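PDB 3E3V: regulatory protein RecX from Lactobacillus salivarius, which probably modulates the activity of RecA, the strand-exchange protein of homologous recombination. Local coordinates for residues D112-A123 / K149-I159. Numbering follows the deposited sequence.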
loop_
_atom_site.group_PDB
_atom_site.type_symbol
_atom_site.label_atom_id
_atom_site.label_comp_id
_atom_site.label_asym_id
_atom_site.label_seq_id
_atom_site.Cartn_x
_atom_site.Cartn_y
_atom_site.Cartn_z
ATOM N N ASP A 112 11.596 7.229 -8.124
ATOM C CA ASP A 112 12.916 6.739 -7.739
ATOM C C ASP A 112 13.616 7.681 -6.780
ATOM O O ASP A 112 14.154 7.247 -5.760
ATOM C CB ASP A 112 13.795 6.526 -8.969
ATOM C CG ASP A 112 13.383 5.302 -9.772
ATOM O OD1 ASP A 112 12.385 4.647 -9.404
ATOM O OD2 ASP A 112 14.057 4.994 -10.769
ATOM N N LYS A 113 13.609 8.970 -7.095
ATOM C CA LYS A 113 14.270 9.930 -6.225
ATOM C C LYS A 113 13.652 9.976 -4.832
ATOM O O LYS A 113 14.355 10.199 -3.854
ATOM C CB LYS A 113 14.305 11.334 -6.857
ATOM C CG LYS A 113 12.980 11.909 -7.317
ATOM C CD LYS A 113 12.328 11.054 -8.415
ATOM C CE LYS A 113 13.274 10.731 -9.559
ATOM N NZ LYS A 113 12.671 9.688 -10.421
ATOM N N LEU A 114 12.349 9.753 -4.726
ATOM C CA LEU A 114 11.717 9.755 -3.409
ATOM C C LEU A 114 12.087 8.495 -2.625
ATOM O O LEU A 114 12.279 8.549 -1.405
ATOM C CB LEU A 114 10.197 9.861 -3.538
ATOM C CG LEU A 114 9.740 11.258 -3.968
ATOM C CD1 LEU A 114 8.262 11.252 -4.321
ATOM C CD2 LEU A 114 10.030 12.244 -2.840
ATOM N N GLN A 115 12.182 7.366 -3.327
ATOM C CA GLN A 115 12.548 6.097 -2.700
ATOM C C GLN A 115 13.977 6.171 -2.201
ATOM O O GLN A 115 14.280 5.771 -1.082
ATOM C CB GLN A 115 12.440 4.941 -3.700
ATOM C CG GLN A 115 11.031 4.628 -4.152
ATOM C CD GLN A 115 10.987 3.447 -5.096
ATOM O OE1 GLN A 115 10.209 3.436 -6.050
ATOM N NE2 GLN A 115 11.816 2.440 -4.835
ATOM N N VAL A 116 14.859 6.684 -3.051
ATOM C CA VAL A 116 16.269 6.811 -2.704
ATOM C C VAL A 116 16.448 7.684 -1.479
ATOM O O VAL A 116 17.242 7.363 -0.590
ATOM C CB VAL A 116 17.074 7.416 -3.874
ATOM C CG1 VAL A 116 18.496 7.741 -3.434
ATOM C CG2 VAL A 116 17.090 6.440 -5.021
ATOM N N GLU A 117 15.701 8.784 -1.428
ATOM C CA GLU A 117 15.807 9.708 -0.309
ATOM C C GLU A 117 15.349 9.070 0.997
ATOM O O GLU A 117 15.920 9.338 2.050
ATOM C CB GLU A 117 14.999 10.977 -0.585
ATOM C CG GLU A 117 15.494 12.190 0.193
ATOM C CD GLU A 117 14.815 13.474 -0.235
ATOM O OE1 GLU A 117 14.789 13.750 -1.456
ATOM O OE2 GLU A 117 14.314 14.208 0.649
ATOM N N LYS A 118 14.328 8.220 0.941
ATOM C CA LYS A 118 13.870 7.565 2.159
ATOM C C LYS A 118 14.851 6.454 2.524
ATOM O O LYS A 118 15.111 6.200 3.703
ATOM C CB LYS A 118 12.467 6.982 1.978
ATOM C CG LYS A 118 11.935 6.307 3.240
ATOM C CD LYS A 118 10.424 6.446 3.351
ATOM C CE LYS A 118 9.997 7.867 3.728
ATOM N NZ LYS A 118 10.278 8.200 5.152
ATOM N N GLY A 119 15.397 5.815 1.493
ATOM C CA GLY A 119 16.357 4.747 1.685
ATOM C C GLY A 119 17.668 5.240 2.264
ATOM O O GLY A 119 18.302 4.525 3.043
ATOM N N VAL A 120 18.085 6.446 1.882
ATOM C CA VAL A 120 19.333 7.029 2.392
ATOM C C VAL A 120 19.187 7.321 3.880
ATOM O O VAL A 120 20.127 7.140 4.655
ATOM C CB VAL A 120 19.688 8.349 1.657
ATOM C CG1 VAL A 120 20.785 9.095 2.410
ATOM C CG2 VAL A 120 20.162 8.038 0.244
ATOM N N THR A 121 17.996 7.777 4.264
ATOM C CA THR A 121 17.689 8.092 5.651
ATOM C C THR A 121 17.785 6.838 6.510
ATOM O O THR A 121 18.349 6.865 7.602
ATOM C CB THR A 121 16.270 8.672 5.771
ATOM O OG1 THR A 121 16.207 9.900 5.040
ATOM C CG2 THR A 121 15.908 8.930 7.223
ATOM N N LEU A 122 17.235 5.735 6.014
ATOM C CA LEU A 122 17.273 4.481 6.758
ATOM C C LEU A 122 18.700 3.959 6.768
ATOM O O LEU A 122 19.207 3.529 7.803
ATOM C CB LEU A 122 16.340 3.453 6.106
ATOM C CG LEU A 122 14.947 4.013 5.765
ATOM C CD1 LEU A 122 14.150 3.002 4.946
ATOM C CD2 LEU A 122 14.203 4.379 7.051
ATOM N N ALA A 123 19.347 4.003 5.605
ATOM C CA ALA A 123 20.722 3.539 5.475
ATOM C C ALA A 123 21.670 4.302 6.409
ATOM O O ALA A 123 22.585 3.716 6.985
ATOM C CB ALA A 123 21.184 3.676 4.026
ATOM N N LYS A 149 12.441 -4.640 3.158
ATOM C CA LYS A 149 11.478 -3.552 3.232
ATOM C C LYS A 149 10.793 -3.281 1.888
ATOM O O LYS A 149 9.904 -2.440 1.802
ATOM C CB LYS A 149 12.152 -2.273 3.737
ATOM C CG LYS A 149 12.286 -2.232 5.250
ATOM C CD LYS A 149 12.994 -0.973 5.714
ATOM C CE LYS A 149 13.447 -1.118 7.155
ATOM N NZ LYS A 149 12.323 -1.509 8.050
ATOM N N GLY A 150 11.221 -3.961 0.831
ATOM C CA GLY A 150 10.565 -3.759 -0.449
ATOM C C GLY A 150 11.260 -2.953 -1.529
ATOM O O GLY A 150 10.696 -2.785 -2.605
ATOM N N PHE A 151 12.460 -2.446 -1.272
ATOM C CA PHE A 151 13.174 -1.678 -2.294
ATOM C C PHE A 151 13.902 -2.594 -3.267
ATOM O O PHE A 151 14.393 -3.652 -2.883
ATOM C CB PHE A 151 14.151 -0.701 -1.631
ATOM C CG PHE A 151 13.462 0.396 -0.857
ATOM C CD1 PHE A 151 12.918 1.492 -1.523
ATOM C CD2 PHE A 151 13.335 0.320 0.532
ATOM C CE1 PHE A 151 12.257 2.510 -0.816
ATOM C CE2 PHE A 151 12.680 1.321 1.256
ATOM C CZ PHE A 151 12.137 2.424 0.585
ATOM N N SER A 152 13.958 -2.194 -4.533
ATOM C CA SER A 152 14.618 -3.009 -5.555
ATOM C C SER A 152 16.142 -2.858 -5.523
ATOM O O SER A 152 16.679 -1.874 -4.999
ATOM C CB SER A 152 14.131 -2.614 -6.953
ATOM O OG SER A 152 14.720 -1.384 -7.336
ATOM N N TYR A 153 16.830 -3.847 -6.087
ATOM C CA TYR A 153 18.287 -3.843 -6.163
ATOM C C TYR A 153 18.833 -2.534 -6.708
ATOM O O TYR A 153 19.712 -1.927 -6.104
ATOM C CB TYR A 153 18.786 -4.959 -7.082
ATOM C CG TYR A 153 19.043 -6.291 -6.429
ATOM C CD1 TYR A 153 19.755 -6.384 -5.231
ATOM C CD2 TYR A 153 18.633 -7.471 -7.050
ATOM C CE1 TYR A 153 20.051 -7.620 -4.671
ATOM C CE2 TYR A 153 18.922 -8.708 -6.501
ATOM C CZ TYR A 153 19.631 -8.777 -5.312
ATOM O OH TYR A 153 19.916 -10.010 -4.771
ATOM N N ASP A 154 18.335 -2.111 -7.866
ATOM C CA ASP A 154 18.825 -0.873 -8.481
ATOM C C ASP A 154 18.683 0.323 -7.559
ATOM O O ASP A 154 19.597 1.126 -7.432
ATOM C CB ASP A 154 18.099 -0.582 -9.802
ATOM C CG ASP A 154 18.368 -1.638 -10.871
ATOM O OD1 ASP A 154 19.369 -2.376 -10.761
ATOM O OD2 ASP A 154 17.580 -1.720 -11.832
ATOM N N ILE A 155 17.526 0.444 -6.919
ATOM C CA ILE A 155 17.279 1.548 -5.994
ATOM C C ILE A 155 18.271 1.489 -4.833
ATOM O O ILE A 155 18.785 2.516 -4.387
ATOM C CB ILE A 155 15.814 1.494 -5.463
ATOM C CG1 ILE A 155 14.853 1.833 -6.607
ATOM C CG2 ILE A 155 15.602 2.489 -4.320
ATOM C CD1 ILE A 155 14.987 3.267 -7.101
ATOM N N ILE A 156 18.537 0.276 -4.355
ATOM C CA ILE A 156 19.465 0.051 -3.247
ATOM C C ILE A 156 20.904 0.424 -3.651
ATOM O O ILE A 156 21.645 1.032 -2.870
ATOM C CB ILE A 156 19.367 -1.432 -2.757
ATOM C CG1 ILE A 156 17.974 -1.677 -2.151
ATOM C CG2 ILE A 156 20.429 -1.731 -1.712
ATOM C CD1 ILE A 156 17.724 -3.100 -1.713
ATOM N N ASP A 157 21.294 0.083 -4.874
ATOM C CA ASP A 157 22.635 0.420 -5.361
ATOM C C ASP A 157 22.807 1.938 -5.409
ATOM O O ASP A 157 23.867 2.471 -5.104
ATOM C CB ASP A 157 22.864 -0.150 -6.764
ATOM C CG ASP A 157 23.072 -1.643 -6.760
ATOM O OD1 ASP A 157 23.472 -2.180 -5.709
ATOM O OD2 ASP A 157 22.844 -2.279 -7.814
ATOM N N THR A 158 21.756 2.631 -5.811
ATOM C CA THR A 158 21.798 4.085 -5.879
ATOM C C THR A 158 21.859 4.658 -4.459
ATOM O O THR A 158 22.536 5.658 -4.209
ATOM C CB THR A 158 20.558 4.609 -6.628
ATOM O OG1 THR A 158 20.539 4.026 -7.935
ATOM C CG2 THR A 158 20.587 6.150 -6.758
ATOM N N ILE A 159 21.158 4.017 -3.527
ATOM C CA ILE A 159 21.170 4.464 -2.132
ATOM C C ILE A 159 22.584 4.302 -1.561
ATOM O O ILE A 159 23.096 5.198 -0.883
ATOM C CB ILE A 159 20.184 3.644 -1.277
ATOM C CG1 ILE A 159 18.741 4.045 -1.622
ATOM C CG2 ILE A 159 20.485 3.837 0.206
ATOM C CD1 ILE A 159 17.677 3.059 -1.106
#
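T158 meets V116 through its methyl group while its hydroxyl turns back to its own helix. D154 O accepts two bonds there, from T158 N and from T158 OG1, the latter at 3.1 Å. The two donors come from opposite faces of the carbonyl plane, and the hydroxyl lies tilted from that plane. With chi1 at -58°, OG1 stands beside the backbone N, and CG2 is left to meet V116 CG2 at 3.9 Å.

No hydrogen bond joins the two segments; the contact is mainly apolar. I159 is the knob, set among V116, G119, V120 and A123. Its CD1 lies over the bare backbone of G119, 3.5 Å from G119 CA. A CB at G119 would clash with that methyl, so the glycine makes room for it. I159 CG2 branches off at about a right angle to the reach of CD1. It lies against G119 O and meets A123 CB at 3.9 Å. With an alanine here, the space over G119 would probably be left unfilled, and V116, V120 and A123 would each lose their contact with the isoleucine branches.

I155 packs one turn earlier. Its CD1 lies 3.7 Å from D112 CG, so the carboxylate group borders a methyl. Its CG2 faces V116 CG2 and Q115 CB. The F151 ring brings CE1 to 3.8 Å from Q115 CB, and L122 CD1 approaches it obliquely near CE2.

G150 closes the preceding helix in a Schellman motif. S152 then N-caps helix 153-165, with a weak bond from I155 N to S152 OG. K149 pairs with D83 in a salt bridge.

The two helix segments cross at -58°, with axes 9.1 Å apart, within the third three-helix domain of RecX. Helix 135-148 completes the bundle: its I142 touches A123, and its L146 and L147 pack on I156. P86 of helix 86-94 touches Q115 and F151 at the other end.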